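Local coordinates for putative methyltransferase protein (Bacteroides fragilis, PDB 5BP9) that binds S-adenosyl-L-homocysteine and probably acts as an S-adenosylmethionine-dependent methyltransferase, at residues A[39-44]-A[149-154]; A[102-107]-A[159-164]; A[126-131]-A[142-147]. One frame throughout, in Å; residues are numbered along the deposited sequence. Where two conformers were deposited one is given.

Contact 1 (A[39-44]-A[149-154]); sequences NTSLLP and QVNLFD. With SAH (S-adenosyl-L-homocysteine), chain D.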
loop_
_atom_site.group_PDB
_atom_site.type_symbol
_atom_site.label_atom_id
_atom_site.label_comp_id
_atom_site.label_asym_id
_atom_site.label_seq_id
_atom_site.Cartn_x
_atom_site.Cartn_y
_atom_site.Cartn_z
ATOM N N ASN A 39 16.418 2.854 -0.705
ATOM C CA ASN A 39 15.773 1.672 -0.077
ATOM C C ASN A 39 15.520 1.788 1.420
ATOM O O ASN A 39 14.714 1.033 1.943
ATOM C CB ASN A 39 16.571 0.380 -0.342
ATOM C CG ASN A 39 16.497 -0.082 -1.788
ATOM O OD1 ASN A 39 15.751 0.449 -2.612
ATOM N ND2 ASN A 39 17.294 -1.081 -2.100
ATOM N N THR A 40 16.239 2.683 2.108
ATOM C CA THR A 40 16.102 2.833 3.564
ATOM C C THR A 40 15.362 4.091 3.971
ATOM O O THR A 40 15.060 4.237 5.164
ATOM C CB THR A 40 17.472 2.839 4.278
ATOM O OG1 THR A 40 18.247 3.961 3.847
ATOM C CG2 THR A 40 18.222 1.594 3.965
ATOM N N SER A 41 15.045 4.960 2.994
ATOM C CA SER A 41 14.498 6.286 3.286
ATOM C C SER A 41 13.175 6.247 4.082
ATOM O O SER A 41 12.263 5.450 3.803
ATOM C CB SER A 41 14.312 7.095 1.999
ATOM O OG SER A 41 13.501 6.389 1.073
ATOM N N LEU A 42 13.109 7.123 5.082
ATOM C CA LEU A 42 11.934 7.346 5.907
ATOM C C LEU A 42 11.470 8.785 5.708
ATOM O O LEU A 42 12.250 9.647 5.222
ATOM C CB LEU A 42 12.284 7.109 7.379
ATOM C CG LEU A 42 12.803 5.709 7.738
ATOM C CD1 LEU A 42 13.187 5.649 9.198
ATOM C CD2 LEU A 42 11.742 4.663 7.404
ATOM N N LEU A 43 10.218 9.067 6.049
ATOM C CA LEU A 43 9.727 10.454 5.958
ATOM C C LEU A 43 10.076 11.217 7.236
ATOM O O LEU A 43 9.820 10.745 8.312
ATOM C CB LEU A 43 8.214 10.516 5.763
ATOM C CG LEU A 43 7.635 9.706 4.622
ATOM C CD1 LEU A 43 6.129 9.875 4.583
ATOM C CD2 LEU A 43 8.241 10.100 3.287
ATOM N N PRO A 44 10.657 12.434 7.079
ATOM C CA PRO A 44 10.772 13.275 8.270
ATOM C C PRO A 44 9.395 13.774 8.677
ATOM O O PRO A 44 8.582 14.015 7.818
ATOM C CB PRO A 44 11.659 14.447 7.836
ATOM C CG PRO A 44 11.735 14.410 6.371
ATOM C CD PRO A 44 11.181 13.103 5.860
ATOM N N GLN A 149 8.468 1.760 12.218
ATOM C CA GLN A 149 8.819 2.719 11.175
ATOM C C GLN A 149 10.015 2.161 10.399
ATOM O O GLN A 149 11.167 2.272 10.823
ATOM C CB GLN A 149 9.132 4.111 11.735
ATOM C CG GLN A 149 9.202 5.159 10.634
ATOM C CD GLN A 149 9.829 6.447 11.058
ATOM O OE1 GLN A 149 10.405 6.562 12.145
ATOM N NE2 GLN A 149 9.770 7.419 10.182
ATOM N N VAL A 150 9.687 1.536 9.269
ATOM C CA VAL A 150 10.704 0.972 8.415
ATOM C C VAL A 150 10.170 0.887 6.984
ATOM O O VAL A 150 8.974 0.724 6.737
ATOM C CB VAL A 150 11.215 -0.376 8.974
ATOM C CG1 VAL A 150 10.094 -1.408 8.965
ATOM C CG2 VAL A 150 12.467 -0.855 8.225
ATOM N N ASN A 151 11.103 1.098 6.064
ATOM C CA ASN A 151 10.839 1.010 4.627
ATOM C C ASN A 151 10.884 -0.466 4.224
ATOM O O ASN A 151 11.856 -1.152 4.533
ATOM C CB ASN A 151 11.905 1.802 3.863
ATOM C CG ASN A 151 11.566 2.011 2.397
ATOM O OD1 ASN A 151 11.198 1.075 1.690
ATOM N ND2 ASN A 151 11.725 3.239 1.925
ATOM N N LEU A 152 9.847 -0.949 3.517
ATOM C CA LEU A 152 9.803 -2.315 3.025
ATOM C C LEU A 152 11.110 -2.765 2.366
ATOM O O LEU A 152 11.524 -3.917 2.528
ATOM C CB LEU A 152 8.644 -2.438 2.004
ATOM C CG LEU A 152 8.478 -3.785 1.287
ATOM C CD1 LEU A 152 8.054 -4.849 2.275
ATOM C CD2 LEU A 152 7.478 -3.673 0.152
ATOM N N PHE A 153 11.738 -1.848 1.613
ATOM C CA PHE A 153 12.905 -2.171 0.806
ATOM C C PHE A 153 14.244 -2.113 1.555
ATOM O O PHE A 153 15.291 -2.463 0.983
ATOM C CB PHE A 153 12.941 -1.285 -0.430
ATOM C CG PHE A 153 11.746 -1.461 -1.306
ATOM C CD1 PHE A 153 11.554 -2.656 -1.993
ATOM C CD2 PHE A 153 10.797 -0.467 -1.416
ATOM C CE1 PHE A 153 10.436 -2.831 -2.775
ATOM C CE2 PHE A 153 9.684 -0.640 -2.208
ATOM C CZ PHE A 153 9.506 -1.812 -2.897
ATOM N N ASP A 154 14.204 -1.730 2.824
ATOM C CA ASP A 154 15.420 -1.587 3.641
ATOM C C ASP A 154 16.129 -2.939 3.674
ATOM O O ASP A 154 15.521 -3.940 4.036
ATOM C CB ASP A 154 15.014 -1.113 5.054
ATOM C CG ASP A 154 16.174 -0.705 5.923
ATOM O OD1 ASP A 154 17.266 -1.286 5.819
ATOM O OD2 ASP A 154 15.973 0.198 6.763
HETATM N N SAH D . -2.660 0.728 3.922
HETATM C CA SAH D . -3.191 2.048 4.440
HETATM C CB SAH D . -2.475 3.283 3.872
HETATM C CG SAH D . -2.375 3.362 2.348
HETATM S SD SAH D . -1.459 4.794 1.858
HETATM C C SAH D . -4.661 2.174 4.154
HETATM O O SAH D . -5.253 1.324 3.497
HETATM O OXT SAH D . -5.335 3.120 4.561
HETATM C "C5'" SAH D . 0.154 4.117 1.563
HETATM C "C4'" SAH D . 0.995 4.022 2.831
HETATM O "O4'" SAH D . 2.242 3.380 2.493
HETATM C "C3'" SAH D . 1.374 5.344 3.494
HETATM O "O3'" SAH D . 1.035 5.305 4.899
HETATM C "C2'" SAH D . 2.874 5.470 3.246
HETATM O "O2'" SAH D . 3.591 6.233 4.197
HETATM C "C1'" SAH D . 3.315 4.026 3.193
HETATM N N9 SAH D . 4.562 3.723 2.474
HETATM C C8 SAH D . 4.967 4.256 1.309
HETATM N N7 SAH D . 6.081 3.767 0.856
HETATM C C5 SAH D . 6.431 2.812 1.790
HETATM C C6 SAH D . 7.515 1.931 1.905
HETATM N N6 SAH D . 8.501 1.857 0.994
HETATM N N1 SAH D . 7.564 1.103 2.986
HETATM C C2 SAH D . 6.578 1.182 3.904
HETATM N N3 SAH D . 5.499 1.984 3.887
HETATM C C4 SAH D . 5.482 2.791 2.808
HETATM O O HOH W 1 13.866 1.894 6.793
HETATM O O HOH W 2 11.274 9.866 10.449
#
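The carboxamide of Asn151 is gripped from several directions by the loop 39-44, its own backbone turn and the bound S-adenosyl-L-homocysteine. Setting CG opposite the backbone N (chi1 -168°) directs it at loop and adenine. Asn151 ND2 donates to Ser41 O at 3.0 Å; the N-H...O angle of 169° makes the bond straight, and ND2 lies in the plane of the Ser41 carbonyl, on a lone pair. The oxygen is engaged as well: Asn151 OD1 accepts from Phe153 N at 3.0 Å, an Asx turn, and takes a weak bond from the adenine amino group, SAH N6, at 2.9 Å. With both ends of the amide held, its rotation is fixed. The next backbone N-H reads the same base edge, Leu152 N meeting SAH N1 at 3.1 Å, so adenine is recognised through one donor and one acceptor.

A water ties the segments further: it donates to Thr40 O and to Asp154 OD2 (2.7 Å) and accepts from Asn151 N. Beside it, the CG2 methyl of Thr40 rests against the Asp154 carboxylate, which also forms a salt bridge with Arg156. Leu42 lies across the extended chain of Gln149, its CD1 3.9 Å from Gln149 CD, while the Gln149 amide is bonded to Ile131 O and reaches Leu43 O through a second water.

The contact lies at the surface, where the N-terminal loop leading to helix 49-60 passes over the loop between strands 147-149 and 161-166. Asn39 and Phe153 lean on Leu182 of helix 180-190, and Leu43 and Gln149 on Pro133 of helix 133-142.

Contact 2 (A[102-107]-A[159-164]); sequences TGTILD and ATFDTI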
loop_
_atom_site.group_PDB
_atom_site.type_symbol
_atom_site.label_atom_id
_atom_site.label_comp_id
_atom_site.label_asym_id
_atom_site.label_seq_id
_atom_site.Cartn_x
_atom_site.Cartn_y
_atom_site.Cartn_z
ATOM N N THR A 102 -3.625 -15.417 6.664
ATOM C CA THR A 102 -3.353 -16.417 7.685
ATOM C C THR A 102 -1.918 -16.379 8.154
ATOM O O THR A 102 -1.034 -15.799 7.516
ATOM C CB THR A 102 -3.689 -17.861 7.213
ATOM O OG1 THR A 102 -2.802 -18.300 6.172
ATOM C CG2 THR A 102 -5.113 -17.942 6.722
ATOM N N GLY A 103 -1.687 -17.038 9.283
ATOM C CA GLY A 103 -0.331 -17.170 9.824
ATOM C C GLY A 103 0.228 -15.831 10.286
ATOM O O GLY A 103 -0.497 -14.938 10.731
ATOM N N THR A 104 1.534 -15.687 10.137
ATOM C CA THR A 104 2.191 -14.456 10.514
ATOM C C THR A 104 2.069 -13.495 9.339
ATOM O O THR A 104 2.488 -13.802 8.226
ATOM C CB THR A 104 3.648 -14.694 10.881
ATOM O OG1 THR A 104 3.714 -15.658 11.955
ATOM C CG2 THR A 104 4.297 -13.395 11.346
ATOM N N ILE A 105 1.469 -12.346 9.619
ATOM C CA ILE A 105 1.057 -11.403 8.564
ATOM C C ILE A 105 1.870 -10.106 8.638
ATOM O O ILE A 105 2.062 -9.560 9.731
ATOM C CB ILE A 105 -0.441 -11.070 8.679
ATOM C CG1 ILE A 105 -1.265 -12.365 8.580
ATOM C CG2 ILE A 105 -0.892 -10.079 7.610
ATOM C CD1 ILE A 105 -2.586 -12.260 9.306
ATOM N N LEU A 106 2.317 -9.634 7.467
ATOM C CA LEU A 106 2.915 -8.302 7.332
ATOM C C LEU A 106 1.921 -7.354 6.665
ATOM O O LEU A 106 1.491 -7.601 5.519
ATOM C CB LEU A 106 4.203 -8.357 6.481
ATOM C CG LEU A 106 4.904 -7.008 6.270
ATOM C CD1 LEU A 106 5.351 -6.411 7.601
ATOM C CD2 LEU A 106 6.075 -7.177 5.315
ATOM N N ASP A 107 1.574 -6.290 7.373
ATOM C CA ASP A 107 0.738 -5.204 6.840
ATOM C C ASP A 107 1.662 -4.078 6.340
ATOM O O ASP A 107 2.190 -3.291 7.139
ATOM C CB ASP A 107 -0.226 -4.738 7.948
ATOM C CG ASP A 107 -1.193 -3.694 7.509
ATOM O OD1 ASP A 107 -1.215 -3.315 6.326
ATOM O OD2 ASP A 107 -1.950 -3.235 8.402
ATOM N N ALA A 159 12.633 -10.447 8.315
ATOM C CA ALA A 159 11.596 -11.163 9.053
ATOM C C ALA A 159 10.869 -11.989 8.013
ATOM O O ALA A 159 10.998 -11.712 6.826
ATOM C CB ALA A 159 10.651 -10.210 9.757
ATOM N N THR A 160 10.145 -13.022 8.432
ATOM C CA THR A 160 9.425 -13.846 7.453
ATOM C C THR A 160 7.949 -13.980 7.816
ATOM O O THR A 160 7.553 -13.864 8.976
ATOM C CB THR A 160 10.060 -15.228 7.223
ATOM O OG1 THR A 160 9.900 -16.038 8.400
ATOM C CG2 THR A 160 11.496 -15.083 6.856
ATOM N N PHE A 161 7.151 -14.172 6.769
ATOM C CA PHE A 161 5.713 -14.073 6.848
ATOM C C PHE A 161 5.028 -15.130 6.012
ATOM O O PHE A 161 5.494 -15.496 4.942
ATOM C CB PHE A 161 5.271 -12.679 6.381
ATOM C CG PHE A 161 5.872 -11.571 7.214
ATOM C CD1 PHE A 161 5.310 -11.243 8.421
ATOM C CD2 PHE A 161 7.053 -10.942 6.834
ATOM C CE1 PHE A 161 5.870 -10.298 9.241
ATOM C CE2 PHE A 161 7.620 -9.962 7.646
ATOM C CZ PHE A 161 7.016 -9.647 8.856
ATOM N N ASP A 162 3.878 -15.577 6.515
ATOM C CA ASP A 162 2.970 -16.425 5.745
ATOM C C ASP A 162 2.092 -15.640 4.780
ATOM O O ASP A 162 1.754 -16.149 3.711
ATOM C CB ASP A 162 2.100 -17.243 6.678
ATOM C CG ASP A 162 2.933 -18.133 7.600
ATOM O OD1 ASP A 162 3.571 -19.087 7.069
ATOM O OD2 ASP A 162 2.961 -17.854 8.826
ATOM N N THR A 163 1.723 -14.422 5.164
ATOM C CA THR A 163 0.901 -13.545 4.302
ATOM C C THR A 163 1.488 -12.138 4.350
ATOM O O THR A 163 1.771 -11.617 5.434
ATOM C CB THR A 163 -0.571 -13.480 4.746
ATOM O OG1 THR A 163 -1.086 -14.798 4.948
ATOM C CG2 THR A 163 -1.434 -12.818 3.684
ATOM N N ILE A 164 1.686 -11.562 3.173
ATOM C CA ILE A 164 2.103 -10.164 3.031
ATOM C C ILE A 164 0.952 -9.396 2.379
ATOM O O ILE A 164 0.523 -9.739 1.277
ATOM C CB ILE A 164 3.398 -10.039 2.225
ATOM C CG1 ILE A 164 4.535 -10.812 2.962
ATOM C CG2 ILE A 164 3.745 -8.557 2.031
ATOM C CD1 ILE A 164 5.879 -10.794 2.257
HETATM O O HOH W 3 -0.873 -17.542 3.429
#
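Phe161 and Leu106 meet obliquely, the leucine stem standing over the ring: Leu106 CB lies 3.5 Å from the ring centroid and only 7° off its normal, a CH-pi contact centred on the face. Leu106 CG is anti to the backbone N (chi1 180°), a setting that carries the methyls past the ring's far rim, with CD1 3.8 Å from Phe161 CZ. Thr104 crosses the same phenylalanine at about a right angle, its CG2 methyl near CD1, while Thr104 O sits at the ring edge in plane.

Asp162 faces the turn at Gly103. Its OD2 accepts from Thr104 N at 2.9 Å through the anti lone pair, with an N-H...O angle of 172°, and the same oxygen makes a salt bridge with Arg192. Thr104 O in turn receives two donors, Asp162 N and Thr163 N, a doubled grip where segment 159-164 turns a corner at Asp162. Thr163 directs its hydroxyl back toward the loop that precedes strand 104-108, OG1 donating to Thr102 O at 2.8 Å on a lone pair, while its side chain lies next to that of Ile105, both pointing the same way.

Beyond the corner the strands pair in parallel, Ile105 with Thr163 and Leu106 with Ile164, and Leu106 N bonds to Thr163 O at 2.9 Å.

These are central strands of the Rossmann-like methyltransferase sheet. Strand 104-108 runs between 125-130 and 161-166; Ile105 packs on Leu119 of helix 114-121, and Ile164 on Met187 and Leu190 of helix 180-190, so helices back both faces.

Contact 3 (A[126-131]-A[142-147]); sequences VSAIDI and RGVKDA. With SAH (S-adenosyl-L-homocysteine), chain D.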
loop_
_atom_site.group_PDB
_atom_site.type_symbol
_atom_site.label_atom_id
_atom_site.label_comp_id
_atom_site.label_asym_id
_atom_site.label_seq_id
_atom_site.Cartn_x
_atom_site.Cartn_y
_atom_site.Cartn_z
ATOM N N VAL A 126 0.059 -10.149 13.478
ATOM C CA VAL A 126 0.373 -9.126 12.471
ATOM C C VAL A 126 1.500 -8.197 12.924
ATOM O O VAL A 126 1.577 -7.802 14.104
ATOM C CB VAL A 126 -0.883 -8.329 12.034
ATOM C CG1 VAL A 126 -1.561 -7.638 13.204
ATOM C CG2 VAL A 126 -0.574 -7.302 10.946
ATOM N N SER A 127 2.389 -7.902 11.967
ATOM C CA SER A 127 3.415 -6.878 12.086
ATOM C C SER A 127 3.055 -5.807 11.070
ATOM O O SER A 127 2.747 -6.130 9.925
ATOM C CB SER A 127 4.790 -7.482 11.772
ATOM O OG SER A 127 5.203 -8.382 12.803
ATOM N N ALA A 128 3.068 -4.545 11.478
ATOM C CA ALA A 128 2.720 -3.443 10.577
ATOM C C ALA A 128 3.952 -2.549 10.384
ATOM O O ALA A 128 4.677 -2.264 11.341
ATOM C CB ALA A 128 1.551 -2.660 11.171
ATOM N N ILE A 129 4.174 -2.092 9.148
ATOM C CA ILE A 129 5.297 -1.196 8.859
ATOM C C ILE A 129 4.810 0.011 8.058
ATOM O O ILE A 129 3.837 -0.079 7.282
ATOM C CB ILE A 129 6.455 -1.902 8.128
ATOM C CG1 ILE A 129 6.079 -2.375 6.713
ATOM C CG2 ILE A 129 7.048 -3.021 8.984
ATOM C CD1 ILE A 129 7.289 -2.758 5.899
ATOM N N ASP A 130 5.471 1.142 8.262
ATOM C CA ASP A 130 5.220 2.338 7.470
ATOM C C ASP A 130 6.433 3.238 7.578
ATOM O O ASP A 130 7.131 3.230 8.587
ATOM C CB ASP A 130 3.945 3.083 7.971
ATOM C CG ASP A 130 3.289 3.902 6.889
ATOM O OD1 ASP A 130 3.899 4.931 6.497
ATOM O OD2 ASP A 130 2.174 3.509 6.426
ATOM N N ILE A 131 6.660 4.040 6.542
ATOM C CA ILE A 131 7.756 5.024 6.569
ATOM C C ILE A 131 7.377 6.342 7.259
ATOM O O ILE A 131 8.254 7.158 7.513
ATOM C CB ILE A 131 8.299 5.323 5.159
ATOM C CG1 ILE A 131 7.193 5.854 4.236
ATOM C CG2 ILE A 131 8.984 4.074 4.589
ATOM C CD1 ILE A 131 7.675 6.327 2.872
ATOM N N ARG A 142 -3.144 3.582 19.182
ATOM C CA ARG A 142 -4.418 2.864 18.927
ATOM C C ARG A 142 -4.411 1.397 19.354
ATOM O O ARG A 142 -5.462 0.728 19.335
ATOM C CB ARG A 142 -4.811 2.932 17.460
ATOM C CG ARG A 142 -5.149 4.322 16.991
ATOM C CD ARG A 142 -5.584 4.301 15.528
ATOM N NE ARG A 142 -6.971 3.867 15.394
ATOM C CZ ARG A 142 -7.557 3.441 14.277
ATOM N NH1 ARG A 142 -6.895 3.335 13.132
ATOM N NH2 ARG A 142 -8.842 3.100 14.312
ATOM N N GLY A 143 -3.239 0.870 19.700
ATOM C CA GLY A 143 -3.107 -0.484 20.199
ATOM C C GLY A 143 -2.608 -1.512 19.204
ATOM O O GLY A 143 -2.794 -2.728 19.428
ATOM N N VAL A 144 -1.952 -1.067 18.116
ATOM C CA VAL A 144 -1.282 -2.024 17.224
ATOM C C VAL A 144 -0.051 -2.543 17.989
ATOM O O VAL A 144 0.791 -1.766 18.429
ATOM C CB VAL A 144 -0.882 -1.388 15.884
ATOM C CG1 VAL A 144 -0.151 -2.396 15.023
ATOM C CG2 VAL A 144 -2.109 -0.884 15.150
ATOM N N LYS A 145 0.045 -3.858 18.141
ATOM C CA LYS A 145 1.029 -4.453 19.053
ATOM C C LYS A 145 2.440 -4.416 18.499
ATOM O O LYS A 145 3.392 -4.283 19.266
ATOM C CB LYS A 145 0.613 -5.885 19.428
ATOM C CG LYS A 145 -0.696 -5.975 20.210
ATOM C CD LYS A 145 -1.121 -7.425 20.420
ATOM N N ASP A 146 2.563 -4.511 17.169
ATOM C CA ASP A 146 3.872 -4.504 16.516
ATOM C C ASP A 146 3.817 -3.573 15.297
ATOM O O ASP A 146 3.674 -4.037 14.185
ATOM C CB ASP A 146 4.319 -5.913 16.109
ATOM C CG ASP A 146 5.740 -5.939 15.512
ATOM O OD1 ASP A 146 6.533 -5.037 15.811
ATOM O OD2 ASP A 146 6.087 -6.861 14.757
ATOM N N ALA A 147 3.916 -2.270 15.550
ATOM C CA ALA A 147 4.019 -1.226 14.512
ATOM C C ALA A 147 5.438 -0.671 14.512
ATOM O O ALA A 147 5.927 -0.237 15.559
ATOM C CB ALA A 147 3.038 -0.106 14.779
HETATM N N SAH D . -2.660 0.728 3.922
HETATM C CA SAH D . -3.191 2.048 4.440
HETATM C CB SAH D . -2.475 3.283 3.872
HETATM C CG SAH D . -2.375 3.362 2.348
HETATM S SD SAH D . -1.459 4.794 1.858
HETATM C C SAH D . -4.661 2.174 4.154
HETATM O O SAH D . -5.253 1.324 3.497
HETATM O OXT SAH D . -5.335 3.120 4.561
HETATM C "C5'" SAH D . 0.154 4.117 1.563
HETATM C "C4'" SAH D . 0.995 4.022 2.831
HETATM O "O4'" SAH D . 2.242 3.380 2.493
HETATM C "C3'" SAH D . 1.374 5.344 3.494
HETATM O "O3'" SAH D . 1.035 5.305 4.899
HETATM C "C2'" SAH D . 2.874 5.470 3.246
HETATM O "O2'" SAH D . 3.591 6.233 4.197
HETATM C "C1'" SAH D . 3.315 4.026 3.193
HETATM N N9 SAH D . 4.562 3.723 2.474
HETATM C C8 SAH D . 4.967 4.256 1.309
HETATM N N7 SAH D . 6.081 3.767 0.856
HETATM C C5 SAH D . 6.431 2.812 1.790
HETATM C C6 SAH D . 7.515 1.931 1.905
HETATM N N6 SAH D . 8.501 1.857 0.994
HETATM N N1 SAH D . 7.564 1.103 2.986
HETATM C C2 SAH D . 6.578 1.182 3.904
HETATM N N3 SAH D . 5.499 1.984 3.887
HETATM C C4 SAH D . 5.482 2.791 2.808
HETATM O O HOH W 4 0.570 -5.806 15.618
#
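Asp146 holds its carboxylate group anti to the backbone N (chi1 -176°), and Ser127 swings OG beside its own backbone N; together these torsions bring the hydroxyl to the anti side of OD2. Ser127 OG donates to Asp146 OD2 at 2.6 Å, a short bond that arrives 22° out of the carboxylate plane. The backbone of the same aspartate is also used: Ala128 N meets Asp146 O at 2.8 Å with an N-H...O angle of 176°, so one residue ties down two successive residues of the strand. A water completes the junction, donating to Val126 O and accepting from Asp146 N at 2.8 Å.

Here the parallel pairing of Ala128 with Ala147 begins, and the Ala147 CA-H contact to Ala128 O, 3.4 Å between the heavy atoms, supports it. On the same face, Ala128 CB touches Val144 CG1 at 4.2 Å.

Farther along strand 125-130, Asp130 uses both carboxylate oxygens on the ribose of S-adenosyl-L-homocysteine: OD1 accepts from O2' at 2.7 Å and OD2 from O3' at 2.6 Å. An acidic residue at the end of the second strand that grips the ribose hydroxyls is a hallmark of Rossmann-fold methyltransferases.

Helix 133-142, ended by a Schellman motif at Gly143, links the two segments in a beta-alpha-beta crossover from strand 125-130 to the edge strand 147-149. Its Met139 packs on Ala128, Val144 and Ala147, while Val126 and Val144 lean on helix 114-121.

Overall arrangement
Contacts 2 and 3 belong to the Rossmann-like mixed sheet, where strands 104-108 and 125-130 are neighbours and the backbones of Ile105 and Asp107 bond to Ser127; their centres lie about 13 Å apart. Contact 1, which joins the N-terminal loop to this domain, sits about 14 Å from contact 3 and 19 Å from contact 2, centre to centre. It meets contact 3 through Ile131 O, which receives bonds from both Leu43 N and Gln149 NE2. Along the chain, contact 3 falls between the two segments of each other contact, whereas contacts 1 and 2 interleave. Contact 1 thus bonds the adenine edge, contact 3 bonds the ribose and packs Ile131 on the base, and contact 2 pairs central strands.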